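Local atomic coordinates of exotoxin A (Pseudomonas aeruginosa, PDB entry 1IKP), a protein that acts as an NAD-dependent ADP-ribosyltransferase toxin, combining a binding, a targeting and a catalytic domain in one chain and probably modifying elongation factor 2 inside host cells. Residues V79-Y87 and H246-G254. The protein carries 2 engineered substitutions. Sequence-based numbering, arbitrary orientation.
Sequences VEPNKPVRY and HRLHFPEGG
Glu-80 opens the contact at its margin, where its CG comes within 4.4 Å of Glu-252 OE2. The two carboxylates remain separate, and OE2 of Glu-80 is hydrogen-bonded to His-275. Lys-83 packs tightly on the proline ring: Lys-83 CB and Pro-251 CB are 3.2 Å apart, closer than usual van der Waals contact. Beyond a bend at chi2 (-146°), the aliphatic part of Lys-83 runs over the Pro-251 carbonyl and crosses the Glu-252 side chain at about a right angle, Lys-83 CD lying 3.8 Å from Glu-252 CG. Lysine suits this exposed place, since its methylenes do the packing and its ammonium group does not touch the Glu-252 carboxylate. Pro-84 offers the second segment its carbonyl O; its ring points away, with CG against one face of the Arg-86 guanidinium. Val-85, a compact branched residue for a buried place, divides its methyls: CG2 packs on Pro-251 CG at 3.9 Å, and CG1 approaches His-249 CD2. Pro-251 N, from the histidine's own segment, sits over the centre of one imidazole face, while Val-85 CA and Pro-84 O lie at the ring's edge. A bond from ND1 to Asp-366 helps fix its rotation. Arg-86 N lies obliquely against His-249 CD2, the guanidinium leading away to Glu-76. Tyr-87 ends the walk, its long side chain (chi1 -57°) carrying the hydroxyl to the His-249 backbone, whose N-H donates to OH over 2.9 Å at 160°. The same buried OH is hydrogen-bonded to Thr-134 O. Arg-247 CG lies 4.0 Å from Tyr-87 CE2, its guanidinium bridging to Asp-366 and Asp-387. Thus the loop entering strand 85-90, outermost in the six-stranded antiparallel sheet, packs on the end of strand 245-248 in the other large sheet and on the type I turn before helix 255-265, consistent with a concanavalin-like sandwich in the binding domain.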
loop_
_atom_site.group_PDB
_atom_site.type_symbol
_atom_site.label_atom_id
_atom_site.label_comp_id
_atom_site.label_asym_id
_atom_site.label_seq_id
_atom_site.Cartn_x
_atom_site.Cartn_y
_atom_site.Cartn_z
ATOM N N VAL A 79 -15.481 10.219 13.651
ATOM C CA VAL A 79 -15.638 11.254 14.662
ATOM C C VAL A 79 -15.892 12.648 14.091
ATOM O O VAL A 79 -16.532 13.473 14.741
ATOM C CB VAL A 79 -14.393 11.274 15.564
ATOM C CG1 VAL A 79 -13.185 11.799 14.784
ATOM C CG2 VAL A 79 -14.654 12.129 16.814
ATOM N N GLU A 80 -15.416 12.908 12.882
ATOM C CA GLU A 80 -15.555 14.221 12.259
ATOM C C GLU A 80 -16.991 14.449 11.824
ATOM O O GLU A 80 -17.571 13.638 11.113
ATOM C CB GLU A 80 -14.605 14.335 11.062
ATOM C CG GLU A 80 -13.802 15.621 11.037
ATOM C CD GLU A 80 -12.635 15.574 12.001
ATOM O OE1 GLU A 80 -12.098 16.647 12.345
ATOM O OE2 GLU A 80 -12.248 14.455 12.408
ATOM N N PRO A 81 -17.582 15.575 12.223
ATOM C CA PRO A 81 -18.973 15.916 11.896
ATOM C C PRO A 81 -19.474 16.289 10.484
ATOM O O PRO A 81 -20.590 15.951 10.099
ATOM C CB PRO A 81 -19.289 17.015 12.918
ATOM C CG PRO A 81 -17.978 17.735 13.040
ATOM C CD PRO A 81 -16.972 16.580 13.122
ATOM N N ASN A 82 -18.658 16.918 9.677
ATOM C CA ASN A 82 -19.145 17.297 8.331
ATOM C C ASN A 82 -18.985 16.236 7.227
ATOM O O ASN A 82 -19.825 16.182 6.332
ATOM C CB ASN A 82 -18.458 18.603 7.901
ATOM C CG ASN A 82 -18.834 19.739 8.804
ATOM O OD1 ASN A 82 -20.001 20.134 8.863
ATOM N ND2 ASN A 82 -17.849 20.275 9.509
ATOM N N LYS A 83 -17.952 15.400 7.268
ATOM C CA LYS A 83 -17.779 14.448 6.186
ATOM C C LYS A 83 -17.588 13.003 6.668
ATOM O O LYS A 83 -16.481 12.517 6.897
ATOM C CB LYS A 83 -16.654 14.967 5.278
ATOM C CG LYS A 83 -16.645 16.481 5.143
ATOM C CD LYS A 83 -16.202 16.946 3.759
ATOM C CE LYS A 83 -16.375 18.453 3.554
ATOM N NZ LYS A 83 -16.064 18.853 2.154
ATOM N N PRO A 84 -18.746 12.329 6.813
ATOM C CA PRO A 84 -18.708 10.935 7.276
ATOM C C PRO A 84 -17.768 10.064 6.436
ATOM O O PRO A 84 -17.681 10.294 5.237
ATOM C CB PRO A 84 -20.171 10.473 7.129
ATOM C CG PRO A 84 -20.949 11.735 7.077
ATOM C CD PRO A 84 -20.144 12.686 6.252
ATOM N N VAL A 85 -17.096 9.181 7.044
ATOM C CA VAL A 85 -16.338 8.218 6.235
ATOM C C VAL A 85 -17.403 7.227 5.734
ATOM O O VAL A 85 -18.223 6.756 6.529
ATOM C CB VAL A 85 -15.277 7.495 7.076
ATOM C CG1 VAL A 85 -14.451 6.604 6.167
ATOM C CG2 VAL A 85 -14.353 8.530 7.750
ATOM N N ARG A 86 -17.406 6.940 4.438
ATOM C CA ARG A 86 -18.433 6.082 3.857
ATOM C C ARG A 86 -17.884 5.057 2.881
ATOM O O ARG A 86 -17.038 5.370 2.044
ATOM C CB ARG A 86 -19.456 6.938 3.087
ATOM C CG ARG A 86 -20.270 7.893 3.931
ATOM C CD ARG A 86 -21.507 8.336 3.134
ATOM N NE ARG A 86 -22.499 8.994 3.988
ATOM C CZ ARG A 86 -22.662 10.306 4.087
ATOM N NH1 ARG A 86 -21.903 11.141 3.385
ATOM N NH2 ARG A 86 -23.600 10.784 4.893
ATOM N N TYR A 87 -18.424 3.845 2.958
ATOM C CA TYR A 87 -18.050 2.752 2.072
ATOM C C TYR A 87 -19.290 1.933 1.733
ATOM O O TYR A 87 -20.304 1.991 2.443
ATOM C CB TYR A 87 -17.050 1.780 2.723
ATOM C CG TYR A 87 -15.776 2.403 3.198
ATOM C CD1 TYR A 87 -15.550 2.638 4.548
ATOM C CD2 TYR A 87 -14.781 2.757 2.273
ATOM C CE1 TYR A 87 -14.356 3.226 4.975
ATOM C CE2 TYR A 87 -13.582 3.333 2.695
ATOM C CZ TYR A 87 -13.391 3.564 4.035
ATOM O OH TYR A 87 -12.224 4.173 4.463
ATOM N N HIS A 246 -7.564 -3.273 0.773
ATOM C CA HIS A 246 -7.968 -2.258 1.735
ATOM C C HIS A 246 -8.638 -1.159 0.898
ATOM O O HIS A 246 -8.403 -1.039 -0.305
ATOM C CB HIS A 246 -6.762 -1.603 2.410
ATOM C CG HIS A 246 -6.255 -2.306 3.631
ATOM N ND1 HIS A 246 -5.417 -3.403 3.571
ATOM C CD2 HIS A 246 -6.414 -2.022 4.946
ATOM C CE1 HIS A 246 -5.082 -3.758 4.800
ATOM N NE2 HIS A 246 -5.668 -2.940 5.652
ATOM N N ARG A 247 -9.503 -0.376 1.530
ATOM C CA ARG A 247 -10.111 0.788 0.865
ATOM C C ARG A 247 -10.166 1.901 1.897
ATOM O O ARG A 247 -10.530 1.672 3.068
ATOM C CB ARG A 247 -11.506 0.481 0.300
ATOM C CG ARG A 247 -12.067 1.632 -0.550
ATOM C CD ARG A 247 -13.083 1.138 -1.593
ATOM N NE ARG A 247 -13.582 2.221 -2.431
ATOM C CZ ARG A 247 -13.887 2.118 -3.723
ATOM N NH1 ARG A 247 -13.749 0.978 -4.395
ATOM N NH2 ARG A 247 -14.360 3.186 -4.352
ATOM N N LEU A 248 -9.743 3.105 1.482
ATOM C CA LEU A 248 -9.721 4.263 2.364
ATOM C C LEU A 248 -10.387 5.426 1.641
ATOM O O LEU A 248 -9.982 5.824 0.553
ATOM C CB LEU A 248 -8.269 4.644 2.705
ATOM C CG LEU A 248 -8.116 5.868 3.620
ATOM C CD1 LEU A 248 -8.834 5.677 4.930
ATOM C CD2 LEU A 248 -6.617 6.116 3.864
ATOM N N HIS A 249 -11.436 5.940 2.263
ATOM C CA HIS A 249 -12.204 7.064 1.750
ATOM C C HIS A 249 -11.682 8.330 2.420
ATOM O O HIS A 249 -11.436 8.322 3.626
ATOM C CB HIS A 249 -13.683 6.821 2.083
ATOM C CG HIS A 249 -14.568 8.016 1.915
ATOM N ND1 HIS A 249 -14.638 8.757 0.753
ATOM C CD2 HIS A 249 -15.474 8.553 2.762
ATOM C CE1 HIS A 249 -15.552 9.704 0.899
ATOM N NE2 HIS A 249 -16.073 9.600 2.106
ATOM N N PHE A 250 -11.482 9.387 1.624
ATOM C CA PHE A 250 -11.015 10.698 2.096
ATOM C C PHE A 250 -12.224 11.647 2.023
ATOM O O PHE A 250 -12.486 12.250 0.995
ATOM C CB PHE A 250 -9.893 11.203 1.182
ATOM C CG PHE A 250 -8.579 10.485 1.373
ATOM C CD1 PHE A 250 -7.516 11.123 2.007
ATOM C CD2 PHE A 250 -8.404 9.175 0.924
ATOM C CE1 PHE A 250 -6.294 10.479 2.195
ATOM C CE2 PHE A 250 -7.178 8.509 1.109
ATOM C CZ PHE A 250 -6.118 9.172 1.748
ATOM N N PRO A 251 -12.964 11.796 3.130
ATOM C CA PRO A 251 -14.141 12.671 3.126
ATOM C C PRO A 251 -13.908 14.123 2.711
ATOM O O PRO A 251 -14.799 14.735 2.125
ATOM C CB PRO A 251 -14.670 12.555 4.556
ATOM C CG PRO A 251 -14.179 11.253 5.004
ATOM C CD PRO A 251 -12.790 11.174 4.452
ATOM N N GLU A 252 -12.728 14.646 3.007
ATOM C CA GLU A 252 -12.394 16.024 2.642
ATOM C C GLU A 252 -11.511 16.071 1.397
ATOM O O GLU A 252 -10.940 17.114 1.064
ATOM C CB GLU A 252 -11.694 16.729 3.807
ATOM C CG GLU A 252 -12.643 17.116 4.938
ATOM C CD GLU A 252 -11.922 17.662 6.152
ATOM O OE1 GLU A 252 -11.143 18.625 5.996
ATOM O OE2 GLU A 252 -12.135 17.131 7.262
ATOM N N GLY A 253 -11.417 14.947 0.694
ATOM C CA GLY A 253 -10.597 14.884 -0.504
ATOM C C GLY A 253 -9.112 14.820 -0.185
ATOM O O GLY A 253 -8.732 14.589 0.958
ATOM N N GLY A 254 -8.272 15.014 -1.203
ATOM C CA GLY A 254 -6.832 14.991 -0.987
ATOM C C GLY A 254 -6.218 13.598 -1.013
ATOM O O GLY A 254 -5.124 13.393 -0.489
#